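Local atomic coordinates of hypothetical protein Atu0492 (Agrobacterium tumefaciens, PDB entry 2GMY), a protein that is of unknown function but belongs to the AhpD-like carboxymuconolactone decarboxylase family and may serve in antioxidant defence. Residues A20-V25 with N131-I136; F34-K39 with R60-S65; L89-A94 with V125-I130. One frame throughout, in Å; residues are numbered along the deposited sequence.

Contact 1: residues A20-V25 with N131-I136; sequences ALENYV and NTWNRI
Glu22 and Trp133 carry this contact between helix 12-26 and helix 117-139, and the glutamate is the chain to follow. Its CB sits at the rim of the indole, in the plane of the ring, 3.9 Å from Trp133 NE1 and 4.2 Å from Trp133 CZ2. The next carbon, CG, stays at a similar range, 4.0 Å from Trp133 NE1. A bend at chi2 (61°) then folds the chain back alongside the same nitrogen, bringing Glu22 CD to 3.7 Å from Trp133 NE1. At the tip, Glu22 OE1 accepts the indole N-H, with 2.8 Å between OE1 and Trp133 NE1. The bond is of ordinary length but clearly bent, 134° at the hydrogen: OE1 lies somewhat out of the ring plane and is met on its anti side, with the donor off the carboxylate plane. The two flat groups are turned 56° against each other. The second oxygen, OE2, faces Lys39 of helix 32-45, whose NZ is modelled implausibly close to it, so the detail of that salt bridge is doubtful; Gln26 adds a weak hydrogen bond to OE2. The indole itself also packs on Phe15, Val18 and Met19 of helix 12-26. Further along helix 117-139, Arg135 NH2 bonds Thr96 O of the second subunit, which places this helix against the neighbouring copy. For Glu22 the chemistry implies a divided carboxylate: the neutral indole donor orients OE1, while the nearby Lys39 probably helps to keep the group ionised.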
loop_
_atom_site.group_PDB
_atom_site.type_symbol
_atom_site.label_atom_id
_atom_site.label_comp_id
_atom_site.label_asym_id
_atom_site.label_seq_id
_atom_site.Cartn_x
_atom_site.Cartn_y
_atom_site.Cartn_z
ATOM N N ALA A 20 -4.677 -26.681 -21.286
ATOM C CA ALA A 20 -5.664 -27.662 -20.818
ATOM C C ALA A 20 -6.571 -27.055 -19.746
ATOM O O ALA A 20 -7.790 -27.278 -19.738
ATOM C CB ALA A 20 -4.987 -28.931 -20.322
ATOM N N LEU A 21 -5.981 -26.270 -18.845
ATOM C CA LEU A 21 -6.789 -25.609 -17.816
ATOM C C LEU A 21 -7.733 -24.593 -18.451
ATOM O O LEU A 21 -8.914 -24.508 -18.080
ATOM C CB LEU A 21 -5.907 -24.941 -16.757
ATOM C CG LEU A 21 -6.656 -24.204 -15.638
ATOM C CD1 LEU A 21 -7.669 -25.094 -14.921
ATOM C CD2 LEU A 21 -5.650 -23.614 -14.645
ATOM N N GLU A 22 -7.212 -23.835 -19.415
ATOM C CA GLU A 22 -8.022 -22.885 -20.177
ATOM C C GLU A 22 -9.206 -23.577 -20.867
ATOM O O GLU A 22 -10.337 -23.092 -20.830
ATOM C CB GLU A 22 -7.139 -22.179 -21.205
ATOM C CG GLU A 22 -7.843 -21.110 -22.036
ATOM C CD GLU A 22 -8.396 -19.971 -21.188
ATOM O OE1 GLU A 22 -7.760 -19.604 -20.183
ATOM O OE2 GLU A 22 -9.480 -19.462 -21.536
ATOM N N ASN A 23 -8.940 -24.733 -21.476
ATOM C CA ASN A 23 -9.991 -25.518 -22.110
ATOM C C ASN A 23 -11.067 -25.953 -21.109
ATOM O O ASN A 23 -12.256 -25.937 -21.432
ATOM C CB ASN A 23 -9.352 -26.722 -22.812
ATOM C CG ASN A 23 -10.341 -27.518 -23.642
ATOM O OD1 ASN A 23 -11.291 -26.977 -24.224
ATOM N ND2 ASN A 23 -10.124 -28.828 -23.694
ATOM N N TYR A 24 -10.663 -26.330 -19.892
ATOM C CA TYR A 24 -11.663 -26.616 -18.872
ATOM C C TYR A 24 -12.553 -25.394 -18.629
ATOM O O TYR A 24 -13.778 -25.504 -18.637
ATOM C CB TYR A 24 -11.089 -27.099 -17.539
ATOM C CG TYR A 24 -12.187 -27.043 -16.517
ATOM C CD1 TYR A 24 -13.229 -27.964 -16.555
ATOM C CD2 TYR A 24 -12.250 -26.000 -15.583
ATOM C CE1 TYR A 24 -14.288 -27.885 -15.671
ATOM C CE2 TYR A 24 -13.313 -25.912 -14.684
ATOM C CZ TYR A 24 -14.323 -26.857 -14.740
ATOM O OH TYR A 24 -15.375 -26.787 -13.859
ATOM N N VAL A 25 -11.931 -24.242 -18.396
ATOM C CA VAL A 25 -12.694 -23.034 -18.069
ATOM C C VAL A 25 -13.721 -22.760 -19.160
ATOM O O VAL A 25 -14.903 -22.555 -18.870
ATOM C CB VAL A 25 -11.788 -21.810 -17.870
ATOM C CG1 VAL A 25 -12.648 -20.554 -17.668
ATOM C CG2 VAL A 25 -10.866 -22.034 -16.654
ATOM N N ASN A 131 -5.296 -15.414 -13.756
ATOM C CA ASN A 131 -4.172 -14.920 -12.968
ATOM C C ASN A 131 -2.845 -15.581 -13.381
ATOM O O ASN A 131 -1.777 -14.964 -13.302
ATOM C CB ASN A 131 -4.449 -15.073 -11.472
ATOM C CG ASN A 131 -5.091 -13.831 -10.900
ATOM O OD1 ASN A 131 -4.406 -12.888 -10.499
ATOM N ND2 ASN A 131 -6.420 -13.801 -10.897
ATOM N N THR A 132 -2.935 -16.828 -13.854
ATOM C CA THR A 132 -1.778 -17.532 -14.395
ATOM C C THR A 132 -1.376 -16.936 -15.752
ATOM O O THR A 132 -0.206 -16.594 -15.961
ATOM C CB THR A 132 -2.042 -19.043 -14.469
ATOM O OG1 THR A 132 -2.080 -19.564 -13.127
ATOM C CG2 THR A 132 -0.922 -19.757 -15.233
ATOM N N TRP A 133 -2.328 -16.802 -16.671
ATOM C CA TRP A 133 -2.008 -16.195 -17.972
ATOM C C TRP A 133 -1.413 -14.795 -17.804
ATOM O O TRP A 133 -0.443 -14.443 -18.479
ATOM C CB TRP A 133 -3.241 -16.108 -18.871
ATOM C CG TRP A 133 -3.694 -17.403 -19.452
ATOM C CD1 TRP A 133 -4.895 -18.019 -19.237
ATOM C CD2 TRP A 133 -2.974 -18.232 -20.377
ATOM N NE1 TRP A 133 -4.963 -19.189 -19.967
ATOM C CE2 TRP A 133 -3.797 -19.342 -20.672
ATOM C CE3 TRP A 133 -1.711 -18.144 -20.980
ATOM C CZ2 TRP A 133 -3.396 -20.371 -21.558
ATOM C CZ3 TRP A 133 -1.307 -19.163 -21.853
ATOM C CH2 TRP A 133 -2.150 -20.261 -22.130
ATOM N N ASN A 134 -1.991 -13.987 -16.914
ATOM C CA ASN A 134 -1.447 -12.636 -16.667
ATOM C C ASN A 134 0.018 -12.667 -16.217
ATOM O O ASN A 134 0.837 -11.838 -16.640
ATOM C CB ASN A 134 -2.270 -11.889 -15.622
ATOM C CG ASN A 134 -3.702 -11.574 -16.075
ATOM O OD1 ASN A 134 -4.055 -11.599 -17.277
ATOM N ND2 ASN A 134 -4.531 -11.244 -15.104
ATOM N N ARG A 135 0.341 -13.615 -15.339
ATOM C CA ARG A 135 1.711 -13.741 -14.849
ATOM C C ARG A 135 2.684 -14.184 -15.933
ATOM O O ARG A 135 3.816 -13.700 -15.999
ATOM C CB ARG A 135 1.744 -14.670 -13.632
ATOM C CG ARG A 135 1.155 -13.983 -12.410
ATOM C CD ARG A 135 0.856 -14.895 -11.217
ATOM N NE ARG A 135 0.577 -14.045 -10.055
ATOM C CZ ARG A 135 -0.586 -13.424 -9.843
ATOM N NH1 ARG A 135 -1.615 -13.582 -10.687
ATOM N NH2 ARG A 135 -0.719 -12.637 -8.785
ATOM N N ILE A 136 2.231 -15.098 -16.791
ATOM C CA ILE A 136 3.023 -15.537 -17.934
ATOM C C ILE A 136 3.230 -14.391 -18.920
ATOM O O ILE A 136 4.362 -14.114 -19.325
ATOM C CB ILE A 136 2.365 -16.755 -18.626
ATOM C CG1 ILE A 136 2.407 -17.965 -17.683
ATOM C CG2 ILE A 136 3.043 -17.077 -19.968
ATOM C CD1 ILE A 136 1.458 -19.104 -18.091
#

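Contact 2: residues F34-K39 with R60-S65; sequences FIHLIK and RHDGLS
The imidazole of His36 is met at its edge, in the ring plane, by Asp62 OD2, while Leu64 CD1 comes up to the same ring from an oblique direction. His36 NE2 is the donor, and it lies 2.6 Å from Asp62 OD2 in an almost straight bond, 173° at the hydrogen. On the acceptor side the fit is less regular: OD2 is approached on its anti side and from 29° outside the carboxylate plane, and the ring and carboxylate planes are inclined at 56°. Because the donor comes from the anti side, Asp62 CB lies beside the bond, 3.6 Å from His36 NE2. With CG placed anti to the carbonyl carbon, His36 reaches from helix 32-45 across to the end of helix 49-61 and meets the Asp62 side chain at about a right angle. That end is a Schellman motif. Gly63, with its positive phi, is the C-prime residue, Gly63 N returns to Arg60 O (3.0 Å), and Leu64 N returns to Ser59 O. Asp62 is the first residue to leave the helical conformation, so the His-carboxylate hydrogen bond is made right where the helix unwinds. Past the turn, Leu64 comes back toward the histidine, its CD1 lying 3.8 Å from His36 CD2 and 4.2 Å from His36 CB. Glu58 and Ser59 of helix 49-61 and Trp68 of helix 66-70 also touch the His36 side chain. Ser65 is the N-cap of that next short helix, with its OG bonded to Trp68 N.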
loop_
_atom_site.group_PDB
_atom_site.type_symbol
_atom_site.label_atom_id
_atom_site.label_comp_id
_atom_site.label_asym_id
_atom_site.label_seq_id
_atom_site.Cartn_x
_atom_site.Cartn_y
_atom_site.Cartn_z
ATOM N N PHE A 34 -19.841 -14.098 -18.086
ATOM C CA PHE A 34 -19.129 -14.138 -16.800
ATOM C C PHE A 34 -17.655 -14.500 -16.995
ATOM O O PHE A 34 -16.774 -13.970 -16.300
ATOM C CB PHE A 34 -19.806 -15.105 -15.824
ATOM C CG PHE A 34 -21.234 -14.735 -15.482
ATOM C CD1 PHE A 34 -21.620 -13.396 -15.336
ATOM C CD2 PHE A 34 -22.185 -15.731 -15.275
ATOM C CE1 PHE A 34 -22.948 -13.057 -15.010
ATOM C CE2 PHE A 34 -23.505 -15.400 -14.953
ATOM C CZ PHE A 34 -23.879 -14.058 -14.822
ATOM N N ILE A 35 -17.387 -15.400 -17.941
ATOM C CA ILE A 35 -16.009 -15.749 -18.270
ATOM C C ILE A 35 -15.277 -14.514 -18.817
ATOM O O ILE A 35 -14.160 -14.203 -18.384
ATOM C CB ILE A 35 -15.938 -16.950 -19.243
ATOM C CG1 ILE A 35 -16.536 -18.192 -18.573
ATOM C CG2 ILE A 35 -14.480 -17.206 -19.656
ATOM C CD1 ILE A 35 -16.598 -19.421 -19.502
ATOM N N HIS A 36 -15.916 -13.794 -19.739
ATOM C CA HIS A 36 -15.342 -12.549 -20.266
ATOM C C HIS A 36 -15.051 -11.536 -19.163
ATOM O O HIS A 36 -13.983 -10.926 -19.124
ATOM C CB HIS A 36 -16.292 -11.898 -21.265
ATOM C CG HIS A 36 -16.481 -12.692 -22.514
ATOM N ND1 HIS A 36 -15.434 -13.312 -23.160
ATOM C CD2 HIS A 36 -17.588 -12.945 -23.253
ATOM C CE1 HIS A 36 -15.890 -13.921 -24.242
ATOM N NE2 HIS A 36 -17.193 -13.716 -24.319
ATOM N N LEU A 37 -16.019 -11.358 -18.280
ATOM C CA LEU A 37 -15.900 -10.416 -17.167
ATOM C C LEU A 37 -14.726 -10.773 -16.259
ATOM O O LEU A 37 -13.936 -9.905 -15.870
ATOM C CB LEU A 37 -17.212 -10.436 -16.379
ATOM C CG LEU A 37 -17.311 -9.506 -15.174
ATOM C CD1 LEU A 37 -18.770 -9.183 -14.934
ATOM C CD2 LEU A 37 -16.639 -10.105 -13.921
ATOM N N ILE A 38 -14.642 -12.045 -15.880
ATOM C CA ILE A 38 -13.546 -12.514 -15.026
ATOM C C ILE A 38 -12.192 -12.236 -15.687
ATOM O O ILE A 38 -11.269 -11.705 -15.041
ATOM C CB ILE A 38 -13.689 -14.030 -14.732
ATOM C CG1 ILE A 38 -14.848 -14.280 -13.774
ATOM C CG2 ILE A 38 -12.369 -14.596 -14.204
ATOM C CD1 ILE A 38 -15.346 -15.741 -13.806
ATOM N N LYS A 39 -12.072 -12.591 -16.965
ATOM C CA LYS A 39 -10.790 -12.457 -17.661
ATOM C C LYS A 39 -10.394 -11.005 -17.852
ATOM O O LYS A 39 -9.234 -10.636 -17.639
ATOM C CB LYS A 39 -10.822 -13.166 -19.012
ATOM C CG LYS A 39 -10.814 -14.683 -18.886
ATOM C CD LYS A 39 -10.993 -15.309 -20.260
ATOM C CE LYS A 39 -10.779 -16.792 -20.196
ATOM N NZ LYS A 39 -10.494 -17.299 -21.563
ATOM N N ARG A 60 -16.217 -8.017 -27.084
ATOM C CA ARG A 60 -16.856 -7.289 -28.180
ATOM C C ARG A 60 -17.501 -8.277 -29.152
ATOM O O ARG A 60 -18.623 -8.063 -29.630
ATOM C CB ARG A 60 -15.845 -6.412 -28.907
ATOM C CG ARG A 60 -16.462 -5.624 -30.080
ATOM C CD ARG A 60 -15.431 -4.719 -30.711
ATOM N NE ARG A 60 -14.970 -3.695 -29.770
ATOM C CZ ARG A 60 -13.700 -3.455 -29.443
ATOM N NH1 ARG A 60 -12.701 -4.139 -29.986
ATOM N NH2 ARG A 60 -13.436 -2.500 -28.563
ATOM N N HIS A 61 -16.785 -9.354 -29.434
ATOM C CA HIS A 61 -17.280 -10.351 -30.372
ATOM C C HIS A 61 -18.590 -10.996 -29.912
ATOM O O HIS A 61 -19.464 -11.307 -30.740
ATOM C CB HIS A 61 -16.234 -11.419 -30.597
ATOM C CG HIS A 61 -16.623 -12.396 -31.655
ATOM N ND1 HIS A 61 -16.730 -12.038 -32.981
ATOM C CD2 HIS A 61 -16.997 -13.695 -31.579
ATOM C CE1 HIS A 61 -17.105 -13.091 -33.687
ATOM N NE2 HIS A 61 -17.281 -14.107 -32.859
ATOM N N ASP A 62 -18.719 -11.207 -28.602
ATOM C CA ASP A 62 -19.929 -11.806 -28.032
ATOM C C ASP A 62 -21.038 -10.791 -27.763
ATOM O O ASP A 62 -22.030 -11.112 -27.104
ATOM C CB ASP A 62 -19.600 -12.650 -26.791
ATOM C CG ASP A 62 -19.110 -14.044 -27.150
ATOM O OD1 ASP A 62 -19.218 -14.442 -28.337
ATOM O OD2 ASP A 62 -18.626 -14.764 -26.252
ATOM N N GLY A 63 -20.862 -9.574 -28.280
ATOM C CA GLY A 63 -21.911 -8.559 -28.297
ATOM C C GLY A 63 -22.036 -7.669 -27.069
ATOM O O GLY A 63 -22.999 -6.908 -26.959
ATOM N N LEU A 64 -21.075 -7.759 -26.146
ATOM C CA LEU A 64 -21.057 -6.879 -24.974
ATOM C C LEU A 64 -20.798 -5.439 -25.411
ATOM O O LEU A 64 -20.061 -5.196 -26.379
ATOM C CB LEU A 64 -20.029 -7.379 -23.939
ATOM C CG LEU A 64 -20.522 -8.701 -23.317
ATOM C CD1 LEU A 64 -19.422 -9.641 -22.853
ATOM C CD2 LEU A 64 -21.560 -8.460 -22.199
ATOM N N SER A 65 -21.421 -4.481 -24.726
ATOM C CA SER A 65 -21.337 -3.081 -25.164
ATOM C C SER A 65 -19.951 -2.465 -24.938
ATOM O O SER A 65 -19.179 -2.922 -24.089
ATOM C CB SER A 65 -22.401 -2.242 -24.464
ATOM O OG SER A 65 -22.058 -2.017 -23.105
#

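Contact 3: residues L89-A94 with V125-I130; sequences LGWVDA and VAIGAI
Ile127 points its long branch at the backbone of helix 83-96, and its CD1 methyl is what meets both Trp91 and Val92. The closest touch is Ile127 CD1 to Trp91 CD1, 3.5 Å, with the isoleucine chain crossing the tryptophan at about a right angle. The methyl approaches the five-membered part of the indole obliquely, and Trp91 NE1 is 4.1 Å from the same Ile127 CD1. Next to it, the methyl lies 3.9 Å from Val92 CA, so it rests on main chain as well as on side chains. Val92 CG2 lies alongside the last two carbons of the branch, 4.0 Å from Ile127 CD1 and 4.1 Å from Ile127 CG1. With CG1 anti to the carbonyl carbon and chi2 at 162°, the branch extends toward helix 83-96. Here the two helices come close, with Val92 CA and Ile127 CA 6.5 Å apart. Although Trp91 leaves its backbone to one side, its ring swings in toward Ile127. The indole N-H is satisfied by Thr124 OG1, three residues before Ile127 on the same helix, which ties the ring to the helix it packs against. Phe108 meets the indole with planes at about 50°, and Gly139 of the second subunit packs on it too. Ile127 also touches Val95 and Thr96 further along helix 83-96. This is buried apolar helix-to-helix packing, the kind of core that holds together the all-helical fold of an AhpD-like subunit.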
loop_
_atom_site.group_PDB
_atom_site.type_symbol
_atom_site.label_atom_id
_atom_site.label_comp_id
_atom_site.label_asym_id
_atom_site.label_seq_id
_atom_site.Cartn_x
_atom_site.Cartn_y
_atom_site.Cartn_z
ATOM N N LEU A 89 -17.760 -9.211 -9.834
ATOM C CA LEU A 89 -16.621 -8.270 -9.881
ATOM C C LEU A 89 -15.954 -8.109 -8.508
ATOM O O LEU A 89 -14.723 -8.101 -8.399
ATOM C CB LEU A 89 -17.074 -6.914 -10.424
ATOM C CG LEU A 89 -17.295 -6.895 -11.937
ATOM C CD1 LEU A 89 -18.241 -5.776 -12.351
ATOM C CD2 LEU A 89 -15.957 -6.802 -12.689
ATOM N N GLY A 90 -16.764 -8.002 -7.456
ATOM C CA GLY A 90 -16.217 -7.908 -6.088
ATOM C C GLY A 90 -15.323 -9.092 -5.747
ATOM O O GLY A 90 -14.266 -8.941 -5.095
ATOM N N TRP A 91 -15.730 -10.276 -6.210
ATOM C CA TRP A 91 -14.978 -11.496 -5.941
ATOM C C TRP A 91 -13.742 -11.577 -6.826
ATOM O O TRP A 91 -12.653 -11.960 -6.360
ATOM C CB TRP A 91 -15.867 -12.707 -6.164
ATOM C CG TRP A 91 -15.302 -14.013 -5.705
ATOM C CD1 TRP A 91 -15.037 -15.111 -6.487
ATOM C CD2 TRP A 91 -14.961 -14.396 -4.361
ATOM N NE1 TRP A 91 -14.563 -16.144 -5.719
ATOM C CE2 TRP A 91 -14.502 -15.737 -4.413
ATOM C CE3 TRP A 91 -15.002 -13.744 -3.126
ATOM C CZ2 TRP A 91 -14.078 -16.433 -3.270
ATOM C CZ3 TRP A 91 -14.585 -14.445 -1.980
ATOM C CH2 TRP A 91 -14.137 -15.775 -2.071
ATOM N N VAL A 92 -13.895 -11.227 -8.102
ATOM C CA VAL A 92 -12.716 -11.155 -8.969
ATOM C C VAL A 92 -11.645 -10.249 -8.352
ATOM O O VAL A 92 -10.468 -10.620 -8.282
ATOM C CB VAL A 92 -13.080 -10.698 -10.390
ATOM C CG1 VAL A 92 -11.823 -10.446 -11.227
ATOM C CG2 VAL A 92 -13.961 -11.741 -11.054
ATOM N N ASP A 93 -12.058 -9.068 -7.901
ATOM C CA ASP A 93 -11.125 -8.138 -7.270
ATOM C C ASP A 93 -10.484 -8.738 -6.006
ATOM O O ASP A 93 -9.249 -8.731 -5.869
ATOM C CB ASP A 93 -11.855 -6.840 -6.926
ATOM C CG ASP A 93 -12.152 -5.996 -8.154
ATOM O OD1 ASP A 93 -12.054 -6.512 -9.287
ATOM O OD2 ASP A 93 -12.486 -4.805 -7.974
ATOM N N ALA A 94 -11.310 -9.268 -5.104
ATOM C CA ALA A 94 -10.811 -9.765 -3.810
ATOM C C ALA A 94 -9.829 -10.920 -3.985
ATOM O O ALA A 94 -8.793 -11.000 -3.303
ATOM C CB ALA A 94 -11.983 -10.188 -2.902
ATOM N N VAL A 125 -11.826 -21.059 -10.035
ATOM C CA VAL A 125 -10.813 -21.659 -10.911
ATOM C C VAL A 125 -10.550 -20.746 -12.121
ATOM O O VAL A 125 -9.400 -20.563 -12.528
ATOM C CB VAL A 125 -11.264 -23.073 -11.368
ATOM C CG1 VAL A 125 -10.344 -23.625 -12.446
ATOM C CG2 VAL A 125 -11.315 -24.026 -10.156
ATOM N N ALA A 126 -11.608 -20.167 -12.690
ATOM C CA ALA A 126 -11.453 -19.232 -13.808
ATOM C C ALA A 126 -10.585 -18.019 -13.388
ATOM O O ALA A 126 -9.706 -17.585 -14.136
ATOM C CB ALA A 126 -12.815 -18.778 -14.311
ATOM N N ILE A 127 -10.812 -17.497 -12.182
ATOM C CA ILE A 127 -9.991 -16.386 -11.672
ATOM C C ILE A 127 -8.536 -16.847 -11.549
ATOM O O ILE A 127 -7.611 -16.118 -11.910
ATOM C CB ILE A 127 -10.513 -15.869 -10.313
ATOM C CG1 ILE A 127 -11.906 -15.228 -10.478
ATOM C CG2 ILE A 127 -9.548 -14.819 -9.706
ATOM C CD1 ILE A 127 -12.696 -15.073 -9.154
ATOM N N GLY A 128 -8.331 -18.062 -11.046
ATOM C CA GLY A 128 -6.972 -18.616 -10.951
ATOM C C GLY A 128 -6.316 -18.715 -12.325
ATOM O O GLY A 128 -5.144 -18.319 -12.492
ATOM N N ALA A 129 -7.066 -19.231 -13.305
ATOM C CA ALA A 129 -6.547 -19.413 -14.659
ATOM C C ALA A 129 -6.089 -18.094 -15.294
ATOM O O ALA A 129 -4.977 -18.010 -15.819
ATOM C CB ALA A 129 -7.569 -20.124 -15.542
ATOM N N ILE A 130 -6.911 -17.048 -15.222
ATOM C CA ILE A 130 -6.494 -15.788 -15.843
ATOM C C ILE A 130 -5.312 -15.209 -15.073
ATOM O O ILE A 130 -4.409 -14.627 -15.659
ATOM C CB ILE A 130 -7.662 -14.771 -16.006
ATOM C CG1 ILE A 130 -7.192 -13.520 -16.768
ATOM C CG2 ILE A 130 -8.318 -14.466 -14.675
ATOM C CD1 ILE A 130 -6.650 -13.813 -18.196
#

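Starting from the N terminus, helix 12-26 supplies the first half of contact 1, which is not completed until helix 117-139 and so closes the longest loop. Both other contacts nest inside it. Contact 2 closes first, joining helix 32-45 to the end of helix 49-61; contact 3 follows in series, joining helix 83-96 to helix 117-139. That last helix serves contact 3 on 125-130 and contact 1 on 131-136, immediately after, and Val25 and Leu21 of helix 12-26 pack on Val125, Ala126 and Ala129. Helix 32-45 links contact 2 to contact 3, Leu37 meeting Leu89 and Ile38 lying against Val92 and Ile127; Val25 of contact 1 packs on its Ile35. Contacts 1 and 3 also both border the second subunit.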